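Local atomic coordinates of phosphoserine aminotransferase (Bacillus alcalophilus, PDB entry 2BHX), a protein that catalyses the reversible, pyridoxal-phosphate-dependent transamination between glutamate and 3-phosphohydroxypyruvate that yields phosphoserine on the way to L-serine. Residues E20-E25 against P240-Y245; A143-T148 against P162-A167. All coordinates share one frame; numbering follows the deposited sequence.

Contact 1. Residues E20-E25 against P240-Y245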
ATOM      1  N   GLU A  20       1.887 -15.828  14.144  1.00 12.18           N
ATOM      2  CA  GLU A  20       2.870 -16.256  15.146  1.00  9.48           C
ATOM      3  C   GLU A  20       4.245 -16.261  14.488  1.00 13.23           C
ATOM      4  O   GLU A  20       5.239 -15.832  15.067  1.00 14.84           O
ATOM      5  CB  GLU A  20       2.489 -17.627  15.705  1.00 14.45           C
ATOM      6  CG  GLU A  20       1.261 -17.572  16.592  1.00 14.71           C
ATOM      7  CD  GLU A  20       0.669 -18.898  17.012  1.00 23.83           C
ATOM      8  OE1 GLU A  20       0.793 -19.912  16.295  1.00 32.94           O
ATOM      9  OE2 GLU A  20       0.042 -18.916  18.088  1.00 32.87           O
ATOM     10  N   ARG A  21       4.282 -16.728  13.240  1.00 10.83           N
ATOM     11  CA  ARG A  21       5.541 -16.750  12.495  1.00 11.60           C
ATOM     12  C   ARG A  21       6.031 -15.317  12.356  1.00 17.65           C
ATOM     13  O   ARG A  21       7.189 -15.002  12.646  1.00 13.92           O
ATOM     14  CB  ARG A  21       5.332 -17.420  11.141  1.00 13.39           C
ATOM     15  CG  ARG A  21       6.551 -17.401  10.215  1.00 15.59           C
ATOM     16  CD  ARG A  21       6.174 -18.041   8.886  1.00 12.84           C
ATOM     17  NE  ARG A  21       7.292 -18.235   7.982  1.00 11.69           N
ATOM     18  CZ  ARG A  21       7.190 -18.724   6.746  1.00 17.55           C
ATOM     19  NH1 ARG A  21       6.006 -19.069   6.238  1.00 14.77           N
ATOM     20  NH2 ARG A  21       8.307 -18.853   6.037  1.00 15.95           N
ATOM     21  N   ALA A  22       5.154 -14.406  11.915  1.00 12.20           N
ATOM     22  CA  ALA A  22       5.620 -13.016  11.773  1.00 13.06           C
ATOM     23  C   ALA A  22       6.151 -12.439  13.078  1.00 12.75           C
ATOM     24  O   ALA A  22       7.155 -11.732  13.138  1.00 15.81           O
ATOM     25  CB  ALA A  22       4.483 -12.113  11.306  1.00 11.92           C
ATOM     26  N   GLN A  23       5.437 -12.719  14.173  1.00 13.80           N
ATOM     27  CA  GLN A  23       5.810 -12.174  15.476  1.00 14.37           C
ATOM     28  C   GLN A  23       7.190 -12.671  15.901  1.00 18.68           C
ATOM     29  O   GLN A  23       8.013 -11.905  16.397  1.00 14.58           O
ATOM     30  CB  GLN A  23       4.781 -12.558  16.544  1.00 12.97           C
ATOM     31  CG  GLN A  23       5.103 -12.016  17.935  1.00  9.85           C
ATOM     32  CD  GLN A  23       4.106 -12.507  18.962  1.00 14.84           C
ATOM     33  OE1 GLN A  23       3.808 -13.705  18.994  1.00 18.25           O
ATOM     34  NE2 GLN A  23       3.587 -11.614  19.795  1.00 14.45           N
ATOM     35  N   LYS A  24       7.411 -13.977  15.731  1.00 12.43           N
ATOM     36  CA  LYS A  24       8.659 -14.533  16.213  1.00 13.85           C
ATOM     37  C   LYS A  24       9.837 -13.907  15.474  1.00 14.27           C
ATOM     38  O   LYS A  24      10.883 -13.706  16.089  1.00 18.08           O
ATOM     39  CB  LYS A  24       8.683 -16.049  16.029  1.00 15.45           C
ATOM     40  CG  LYS A  24      10.059 -16.615  16.363  1.00 24.24           C
ATOM     41  CD  LYS A  24      10.026 -18.144  16.413  1.00 24.86           C
ATOM     42  CE  LYS A  24      11.464 -18.640  16.599  1.00 30.20           C
ATOM     43  NZ  LYS A  24      12.419 -17.503  16.394  1.00 74.92           N
ATOM     44  N   GLU A  25       9.709 -13.621  14.181  1.00 13.22           N
ATOM     45  CA  GLU A  25      10.898 -13.116  13.475  1.00 14.54           C
ATOM     46  C   GLU A  25      10.809 -11.621  13.176  1.00 12.10           C
ATOM     47  O   GLU A  25      11.460 -11.136  12.251  1.00 11.71           O
ATOM     48  CB  GLU A  25      11.093 -13.939  12.200  1.00 17.83           C
ATOM     49  CG  GLU A  25      10.014 -13.820  11.125  1.00 15.22           C
ATOM     50  CD  GLU A  25      10.058 -14.913  10.079  1.00 21.87           C
ATOM     51  OE1 GLU A  25       9.298 -14.884   9.089  1.00 16.64           O
ATOM     52  OE2 GLU A  25      10.874 -15.866  10.172  1.00 20.43           O
ATOM     53  N   PRO A 240       5.019  -2.864  -1.142  1.00 10.60           N
ATOM     54  CA  PRO A 240       4.601  -3.015   0.249  1.00  9.38           C
ATOM     55  C   PRO A 240       5.217  -4.301   0.802  1.00 12.72           C
ATOM     56  O   PRO A 240       4.595  -5.366   0.811  1.00 11.50           O
ATOM     57  CB  PRO A 240       3.080  -3.083   0.141  1.00 10.84           C
ATOM     58  CG  PRO A 240       2.832  -3.700  -1.207  1.00 11.92           C
ATOM     59  CD  PRO A 240       3.954  -3.207  -2.104  1.00 12.68           C
ATOM     60  N   THR A 241       6.468  -4.203   1.275  1.00 12.91           N
ATOM     61  CA  THR A 241       7.198  -5.426   1.614  1.00  9.88           C
ATOM     62  C   THR A 241       6.613  -6.207   2.770  1.00 14.61           C
ATOM     63  O   THR A 241       6.551  -7.447   2.710  1.00 11.23           O
ATOM     64  CB  THR A 241       8.683  -5.094   1.931  1.00 14.18           C
ATOM     65  OG1 THR A 241       8.731  -4.049   2.916  1.00 12.55           O
ATOM     66  CG2 THR A 241       9.367  -4.563   0.678  1.00  8.32           C
ATOM     67  N   PHE A 242       6.169  -5.535   3.842  1.00 12.06           N
ATOM     68  CA  PHE A 242       5.596  -6.332   4.930  1.00 12.26           C
ATOM     69  C   PHE A 242       4.282  -6.984   4.513  1.00  9.02           C
ATOM     70  O   PHE A 242       3.962  -8.113   4.906  1.00 12.56           O
ATOM     71  CB  PHE A 242       5.417  -5.480   6.200  1.00 13.90           C
ATOM     72  CG  PHE A 242       5.071  -6.369   7.397  1.00 13.64           C
ATOM     73  CD1 PHE A 242       6.038  -7.192   7.954  1.00 11.57           C
ATOM     74  CD2 PHE A 242       3.781  -6.360   7.909  1.00 11.61           C
ATOM     75  CE1 PHE A 242       5.719  -8.001   9.026  1.00 12.27           C
ATOM     76  CE2 PHE A 242       3.465  -7.158   8.994  1.00 17.06           C
ATOM     77  CZ  PHE A 242       4.441  -7.974   9.551  1.00 18.17           C
ATOM     78  N   SER A 243       3.497  -6.267   3.702  1.00  9.94           N
ATOM     79  CA  SER A 243       2.246  -6.881   3.236  1.00  9.01           C
ATOM     80  C   SER A 243       2.515  -8.114   2.385  1.00 10.85           C
ATOM     81  O   SER A 243       1.813  -9.123   2.482  1.00 13.44           O
ATOM     82  CB  SER A 243       1.464  -5.852   2.406  1.00 11.42           C
ATOM     83  OG  SER A 243       0.919  -4.887   3.323  1.00 14.27           O
ATOM     84  N   ILE A 244       3.516  -7.999   1.519  1.00 10.70           N
ATOM     85  CA  ILE A 244       3.801  -9.155   0.643  1.00 11.99           C
ATOM     86  C   ILE A 244       4.333 -10.333   1.454  1.00 12.45           C
ATOM     87  O   ILE A 244       3.992 -11.495   1.192  1.00 12.32           O
ATOM     88  CB  ILE A 244       4.726  -8.679  -0.481  1.00  9.12           C
ATOM     89  CG1 ILE A 244       3.955  -7.749  -1.450  1.00 11.66           C
ATOM     90  CG2 ILE A 244       5.403  -9.784  -1.257  1.00 10.14           C
ATOM     91  CD1 ILE A 244       4.899  -7.000  -2.364  1.00 11.91           C
ATOM     92  N   TYR A 245       5.160 -10.023   2.441  1.00 10.55           N
ATOM     93  CA  TYR A 245       5.662 -11.030   3.377  1.00  9.83           C
ATOM     94  C   TYR A 245       4.506 -11.728   4.078  1.00 13.69           C
ATOM     95  O   TYR A 245       4.399 -12.948   4.205  1.00 11.34           O
ATOM     96  CB  TYR A 245       6.617 -10.338   4.371  1.00 10.31           C
ATOM     97  CG  TYR A 245       6.827 -11.135   5.646  1.00  9.26           C
ATOM     98  CD1 TYR A 245       7.786 -12.151   5.694  1.00 11.27           C
ATOM     99  CD2 TYR A 245       6.107 -10.888   6.809  1.00  8.97           C
ATOM    100  CE1 TYR A 245       8.018 -12.903   6.841  1.00 11.88           C
ATOM    101  CE2 TYR A 245       6.322 -11.637   7.946  1.00 16.53           C
ATOM    102  CZ  TYR A 245       7.271 -12.637   7.960  1.00 12.36           C
ATOM    103  OH  TYR A 245       7.455 -13.351   9.126  1.00 16.56           O
TER
HETATM  104  O   HOH W   1       8.063 -10.900  10.652  1.00 11.75           O

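Contact 2. Residues A143-T148 against P162-A167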
ATOM      1  N   ALA A 143     -14.161  -4.384 -24.851  1.00 21.17           N
ATOM      2  CA  ALA A 143     -12.735  -4.504 -24.519  1.00 18.76           C
ATOM      3  C   ALA A 143     -12.493  -5.683 -23.580  1.00 22.16           C
ATOM      4  O   ALA A 143     -11.441  -6.323 -23.567  1.00 22.20           O
ATOM      5  CB  ALA A 143     -12.219  -3.221 -23.878  1.00 18.86           C
ATOM      6  N   TYR A 144     -13.512  -5.981 -22.769  1.00 17.56           N
ATOM      7  CA  TYR A 144     -13.454  -7.080 -21.818  1.00 18.58           C
ATOM      8  C   TYR A 144     -14.853  -7.319 -21.285  1.00 16.65           C
ATOM      9  O   TYR A 144     -15.744  -6.490 -21.458  1.00 20.35           O
ATOM     10  CB  TYR A 144     -12.480  -6.755 -20.663  1.00 16.50           C
ATOM     11  CG  TYR A 144     -12.710  -5.387 -20.064  1.00 20.05           C
ATOM     12  CD1 TYR A 144     -11.926  -4.296 -20.451  1.00 21.37           C
ATOM     13  CD2 TYR A 144     -13.688  -5.142 -19.113  1.00 12.02           C
ATOM     14  CE1 TYR A 144     -12.142  -3.048 -19.900  1.00 24.50           C
ATOM     15  CE2 TYR A 144     -13.911  -3.902 -18.564  1.00 14.91           C
ATOM     16  CZ  TYR A 144     -13.120  -2.838 -18.963  1.00 17.20           C
ATOM     17  OH  TYR A 144     -13.353  -1.601 -18.406  1.00 21.98           O
ATOM     18  N   LEU A 145     -15.057  -8.431 -20.587  1.00 18.25           N
ATOM     19  CA  LEU A 145     -16.315  -8.533 -19.837  1.00 15.90           C
ATOM     20  C   LEU A 145     -15.915  -8.605 -18.358  1.00 12.83           C
ATOM     21  O   LEU A 145     -15.077  -9.466 -18.041  1.00 17.88           O
ATOM     22  CB  LEU A 145     -17.127  -9.735 -20.293  1.00 13.26           C
ATOM     23  CG  LEU A 145     -18.386 -10.038 -19.475  1.00 13.87           C
ATOM     24  CD1 LEU A 145     -19.531  -9.122 -19.844  1.00 18.65           C
ATOM     25  CD2 LEU A 145     -18.791 -11.504 -19.658  1.00 16.94           C
ATOM     26  N   HIS A 146     -16.460  -7.753 -17.509  1.00 14.02           N
ATOM     27  CA  HIS A 146     -16.019  -7.665 -16.102  1.00 13.08           C
ATOM     28  C   HIS A 146     -17.066  -8.212 -15.155  1.00 12.98           C
ATOM     29  O   HIS A 146     -18.239  -7.843 -15.205  1.00 17.21           O
ATOM     30  CB  HIS A 146     -15.734  -6.206 -15.746  1.00 11.24           C
ATOM     31  CG  HIS A 146     -15.307  -6.034 -14.309  1.00 16.50           C
ATOM     32  ND1 HIS A 146     -16.141  -6.006 -13.219  1.00 15.89           N
ATOM     33  CD2 HIS A 146     -14.050  -5.881 -13.821  1.00 18.68           C
ATOM     34  CE1 HIS A 146     -15.433  -5.839 -12.105  1.00 15.29           C
ATOM     35  NE2 HIS A 146     -14.155  -5.760 -12.450  1.00 11.92           N
ATOM     36  N   ILE A 147     -16.655  -9.111 -14.257  1.00 13.93           N
ATOM     37  CA  ILE A 147     -17.570  -9.657 -13.277  1.00 17.19           C
ATOM     38  C   ILE A 147     -17.011  -9.488 -11.855  1.00 14.73           C
ATOM     39  O   ILE A 147     -15.823  -9.206 -11.710  1.00 15.03           O
ATOM     40  CB  ILE A 147     -17.826 -11.160 -13.477  1.00 14.45           C
ATOM     41  CG1 ILE A 147     -16.546 -11.976 -13.244  1.00 11.27           C
ATOM     42  CG2 ILE A 147     -18.425 -11.457 -14.839  1.00 15.91           C
ATOM     43  CD1 ILE A 147     -16.755 -13.458 -13.423  1.00 15.52           C
ATOM     44  N   THR A 148     -17.876  -9.682 -10.885  1.00 12.06           N
ATOM     45  CA  THR A 148     -17.505  -9.698  -9.470  1.00 14.66           C
ATOM     46  C   THR A 148     -17.821 -11.100  -8.946  1.00 18.90           C
ATOM     47  O   THR A 148     -18.987 -11.447  -8.752  1.00 13.07           O
ATOM     48  CB  THR A 148     -18.247  -8.608  -8.707  1.00 14.32           C
ATOM     49  OG1 THR A 148     -18.121  -7.379  -9.458  1.00 11.94           O
ATOM     50  CG2 THR A 148     -17.636  -8.383  -7.330  1.00 13.46           C
ATOM     51  N   PRO A 162     -18.348 -18.007 -16.782  1.00 26.39           N
ATOM     52  CA  PRO A 162     -18.762 -18.116 -18.183  1.00 24.44           C
ATOM     53  C   PRO A 162     -17.560 -18.331 -19.088  1.00 26.57           C
ATOM     54  O   PRO A 162     -16.444 -17.854 -18.882  1.00 21.13           O
ATOM     55  CB  PRO A 162     -19.371 -16.748 -18.483  1.00 21.48           C
ATOM     56  CG  PRO A 162     -18.582 -15.843 -17.579  1.00 24.44           C
ATOM     57  CD  PRO A 162     -18.494 -16.619 -16.290  1.00 25.31           C
ATOM     58  N   GLU A 163     -17.828 -19.084 -20.140  1.00 28.04           N
ATOM     59  CA  GLU A 163     -16.886 -19.204 -21.247  1.00 31.22           C
ATOM     60  C   GLU A 163     -17.078 -18.034 -22.194  1.00 25.67           C
ATOM     61  O   GLU A 163     -18.152 -17.805 -22.747  1.00 35.61           O
ATOM     62  CB  GLU A 163     -17.110 -20.539 -21.946  1.00 34.17           C
ATOM     63  CG  GLU A 163     -16.897 -21.699 -20.979  1.00 41.55           C
ATOM     64  CD  GLU A 163     -16.230 -22.846 -21.725  1.00 61.74           C
ATOM     65  OE1 GLU A 163     -16.921 -23.437 -22.583  1.00 85.60           O
ATOM     66  OE2 GLU A 163     -15.042 -23.103 -21.437  1.00 91.67           O
ATOM     67  N   ILE A 164     -16.035 -17.255 -22.388  1.00 27.42           N
ATOM     68  CA  ILE A 164     -16.126 -15.983 -23.121  1.00 28.35           C
ATOM     69  C   ILE A 164     -15.017 -15.995 -24.147  1.00 29.78           C
ATOM     70  O   ILE A 164     -13.876 -16.277 -23.756  1.00 32.86           O
ATOM     71  CB  ILE A 164     -16.012 -14.854 -22.082  1.00 37.28           C
ATOM     72  CG1 ILE A 164     -17.334 -14.588 -21.340  1.00 42.24           C
ATOM     73  CG2 ILE A 164     -15.469 -13.549 -22.631  1.00 33.27           C
ATOM     74  CD1 ILE A 164     -18.559 -15.002 -22.116  1.00 33.53           C
ATOM     75  N   ASN A 165     -15.278 -15.747 -25.427  1.00 25.18           N
ATOM     76  CA  ASN A 165     -14.183 -15.917 -26.379  1.00 33.56           C
ATOM     77  C   ASN A 165     -13.935 -14.681 -27.238  1.00 27.21           C
ATOM     78  O   ASN A 165     -12.893 -14.620 -27.896  1.00 40.06           O
ATOM     79  CB  ASN A 165     -14.445 -17.114 -27.305  1.00 47.69           C
ATOM     80  CG  ASN A 165     -14.363 -18.419 -26.537  1.00 58.35           C
ATOM     81  OD1 ASN A 165     -13.290 -18.819 -26.086  1.00 73.20           O
ATOM     82  ND2 ASN A 165     -15.505 -19.078 -26.380  1.00 73.00           N
ATOM     83  N   HIS A 166     -14.858 -13.748 -27.210  1.00 21.07           N
ATOM     84  CA  HIS A 166     -14.842 -12.515 -27.971  1.00 24.28           C
ATOM     85  C   HIS A 166     -14.070 -11.376 -27.310  1.00 33.79           C
ATOM     86  O   HIS A 166     -13.737 -10.398 -27.979  1.00 23.45           O
ATOM     87  CB  HIS A 166     -16.292 -12.057 -28.184  1.00 24.37           C
ATOM     88  CG  HIS A 166     -16.898 -11.318 -27.033  1.00 24.35           C
ATOM     89  ND1 HIS A 166     -17.116 -11.878 -25.800  1.00 27.14           N
ATOM     90  CD2 HIS A 166     -17.336 -10.041 -26.927  1.00 21.58           C
ATOM     91  CE1 HIS A 166     -17.660 -10.981 -24.994  1.00 19.81           C
ATOM     92  NE2 HIS A 166     -17.809  -9.849 -25.655  1.00 24.31           N
ATOM     93  N   ALA A 167     -13.817 -11.497 -26.017  1.00 26.16           N
ATOM     94  CA  ALA A 167     -13.164 -10.500 -25.184  1.00 21.70           C
ATOM     95  C   ALA A 167     -12.584 -11.196 -23.956  1.00 26.90           C
ATOM     96  O   ALA A 167     -12.971 -12.307 -23.594  1.00 21.64           O
ATOM     97  CB  ALA A 167     -14.097  -9.402 -24.736  1.00 17.73           C
TER

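Contact 1. Residues E20-E25 against P240-Y245
Tyr245 reaches across to Ala22 and Glu25 with its ring's far end, bridging two helix segments whose axes come no closer than 12.4 Å. The tight part lies at the ring's edge. Ala22 CB sits in the ring plane, 3.9 Å from Tyr245 CE2, and the small methyl lets the phenol approach the helix backbone. The side chains of Glu25 and Tyr245 approach from opposite directions, the carboxylate turned 48° from the ring; Tyr245 OH donates to Glu25 OE1 at 2.4 Å, a spacing so short that it is doubtful. Because Glu25 has left the helix and its CG lies between backbone N and carbonyl carbon (chi1 65°), the extended side chain can turn back to the phenol. A water donates to Ala22 O, and weakly to Tyr245 OH at 3.0 Å. The contact is looser at Phe242, whose CZ is 4.5 Å from Ala22 CB, and at Arg21, whose aliphatic part grazes the phenol while its guanidinium pairs with Asp252. Glu20 and Lys24, long and charged, suit the solvent-exposed side of helix 16-24. Helix 44-61 packs Val49 against Tyr245, and Phe242 stacks on Phe242 of the second subunit, placing helix 241-256 at the dimer interface.

Contact 2. Residues A143-T148 against P162-A167
Leu145 and Ile164 join strand 142-148, an inner strand of the seven-stranded mixed sheet, to the loop that feeds the next strand, 169-172. This sheet is the core of the large domain in the fold type I pyridoxal-phosphate enzymes, to which class V aminotransferases belong.

Apolar packing carries the contact. Leu145 CD2 lies 3.8 Å from Ile164 CG1, and the two side chains cross at about a right angle, so they meet at one branch each. Leu145 holds CG anti to its backbone N (chi1 173°), sending its branches off the sheet toward the loop, while Ile164 brings CG1 round beside its own backbone N. Branched aliphatic residues suit this place, where the loop roofs one side of the sheet. Farther along, Ile147 CD1 approaches Pro162 CD more loosely, at 4.6 Å, and Phe161 and Tyr158 also cover Ile147.

Methyl-to-backbone contact forms the second kind. Ala167 CB sits 3.8 Å from Tyr144 CA, and a side chain as small as alanine's allows the CA atoms of Tyr144 and Ala167 to come within 4.8 Å.

Hydrogen bonds do not link the two segments; the backbone of Leu145 bonds to Pro168 and Ile170, and that of His146 to Asn95 and Val97 of strand 93-98. Tyr144 points to the other side, where its hydroxyl bonds that of Tyr96. The His166 ring reaches back to the start of the strand, its NE2 hydrogen-bonded to Asp142 OD2, and Ala167 CB lies over the centre of one ring face, 3.8 Å above the plane.

In the fold
Contacts 1 and 2 lie on opposite sides of the chain's centre, their own centres 36 Å apart and their nearest atoms about 20 Å apart. Both segments of contact 2 fall within the 214 residues that separate those of contact 1. In contact 2, Thr148, at the end of the strand, touches pyridoxal phosphate, and the side chain of Tyr144 is about 10 Å from that of Asp172, a cofactor-binding residue. Contact 1 is more remote: the Phe242 side chain is about 14 Å from a bound pyridoxal phosphate and about 10 Å from the side chain of Thr238, another cofactor-binding residue. Contact 1 adjoins the second subunit; contact 2 is built within one chain.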